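Local coordinates for protein putative metalloprotease II (Bacteroides fragilis, PDB 4ON1) that is a putative secreted zinc metalloprotease of the fragilysin type, encoded by a pathogenicity island and probably cleaving peptide bonds within proteins, at residues 366-369 and 370-374. Numbering follows the deposited sequence.
Sequences SADN and WVRML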
# COMPACT_ATOMS: atom_id res chain seq x y z
N SER A 366 -14.94 7.51 9.77
CA SER A 366 -16.33 7.93 9.61
C SER A 366 -17.29 6.76 9.81
O SER A 366 -17.26 5.78 9.06
CB SER A 366 -16.54 8.55 8.23
OG SER A 366 -17.90 8.48 7.85
N ALA A 367 -18.16 6.87 10.82
CA ALA A 367 -19.16 5.84 11.06
C ALA A 367 -20.07 5.67 9.84
O ALA A 367 -20.46 4.55 9.49
CB ALA A 367 -19.99 6.18 12.29
N ASP A 368 -20.38 6.77 9.18
CA ASP A 368 -21.21 6.73 7.99
C ASP A 368 -20.56 5.98 6.84
O ASP A 368 -21.24 5.28 6.09
CB ASP A 368 -21.57 8.14 7.53
CG ASP A 368 -23.07 8.36 7.52
OD1 ASP A 368 -23.71 7.98 6.51
OD2 ASP A 368 -23.59 8.88 8.53
N ASN A 369 -19.24 6.13 6.68
CA ASN A 369 -18.54 5.35 5.67
C ASN A 369 -18.54 3.86 6.02
O ASN A 369 -18.67 3.01 5.14
CB ASN A 369 -17.11 5.86 5.48
CG ASN A 369 -17.03 7.02 4.50
OD1 ASN A 369 -17.95 7.26 3.72
ND2 ASN A 369 -15.92 7.76 4.56
N TRP A 370 -18.43 3.53 7.31
CA TRP A 370 -18.57 2.13 7.74
C TRP A 370 -19.93 1.57 7.34
O TRP A 370 -20.03 0.46 6.82
CB TRP A 370 -18.42 2.00 9.25
CG TRP A 370 -17.03 2.03 9.78
CD1 TRP A 370 -16.00 2.82 9.35
CD2 TRP A 370 -16.52 1.25 10.86
NE1 TRP A 370 -14.88 2.57 10.11
CE2 TRP A 370 -15.17 1.61 11.03
CE3 TRP A 370 -17.08 0.27 11.69
CZ2 TRP A 370 -14.37 1.02 12.01
CZ3 TRP A 370 -16.28 -0.31 12.66
CH2 TRP A 370 -14.94 0.07 12.81
N VAL A 371 -20.97 2.35 7.60
CA VAL A 371 -22.32 1.94 7.23
C VAL A 371 -22.38 1.70 5.73
O VAL A 371 -22.82 0.64 5.28
CB VAL A 371 -23.37 2.98 7.64
CG1 VAL A 371 -24.72 2.69 6.98
CG2 VAL A 371 -23.51 3.03 9.16
N ARG A 372 -21.90 2.68 4.96
CA ARG A 372 -21.90 2.59 3.50
C ARG A 372 -21.16 1.35 3.01
O ARG A 372 -21.62 0.69 2.08
CB ARG A 372 -21.29 3.84 2.88
CG ARG A 372 -22.18 5.08 3.01
CD ARG A 372 -21.46 6.37 2.62
NE ARG A 372 -22.30 7.54 2.89
CZ ARG A 372 -21.90 8.62 3.55
NH1 ARG A 372 -20.65 8.72 3.97
NH2 ARG A 372 -22.74 9.63 3.75
N MET A 373 -20.02 1.06 3.62
CA MET A 373 -19.21 -0.07 3.21
C MET A 373 -19.84 -1.41 3.61
O MET A 373 -19.83 -2.36 2.84
CB MET A 373 -17.80 0.04 3.78
CG MET A 373 -16.97 1.14 3.13
SD MET A 373 -15.34 1.35 3.86
CE MET A 373 -15.75 2.04 5.45
N LEU A 374 -20.41 -1.47 4.81
CA LEU A 374 -21.08 -2.69 5.25
C LEU A 374 -22.29 -3.01 4.39
O LEU A 374 -22.54 -4.16 4.03
CB LEU A 374 -21.50 -2.58 6.72
CG LEU A 374 -20.33 -2.66 7.70
CD1 LEU A 374 -20.69 -2.00 9.03
CD2 LEU A 374 -19.94 -4.12 7.91
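Arg372 reaches back from the second turn of the C-terminal helix 367-378 toward its first, the N-terminal end capped by Ser366, and meets Asp368 and Asn369 with two different parts of its guanidinium group. At the edge, Arg372 NH1 donates to Asn369 OD1 at 3.1 Å; the oxygen lies in the guanidinium plane, but NH1 stands above the plane of the amide, 45° out of it. Asparagine suits this place because its amide is short and polar, and its buried OD1 can accept from both Arg372 NH1 and the backbone N of Glu343, tying the helix to the loop that carries His344, a zinc ligand; the Asn369 and His344 side chains are about 7 Å apart. Asp368 comes over a face instead: Asp368 OD1 sits 3.4 Å from Arg372 NH2, well out of the guanidinium plane, a salt bridge of charges alone. Arginine can serve both because it offers an N-H at its edge and a face to the carboxylate; Arg372 NE also forms a salt bridge with Glu343 OE1. Its chain, extended from CG to NE, passes Asp368 O, with Arg372 CG 3.2 Å from that oxygen. In Trp370, chi1 of -78° sets CG beside the backbone N, and the turn about chi2 puts Trp370 CD1 3.2 Å from Ser366 O; its ring stacks on Phe233 and NE1 donates to His364 O. Met373, bent at chi3, packs its flexible thioether side chain on Phe233 and His364. At the N-cap, Ser366 OG, on a short side chain, accepts from Asn369 N at 2.9 Å.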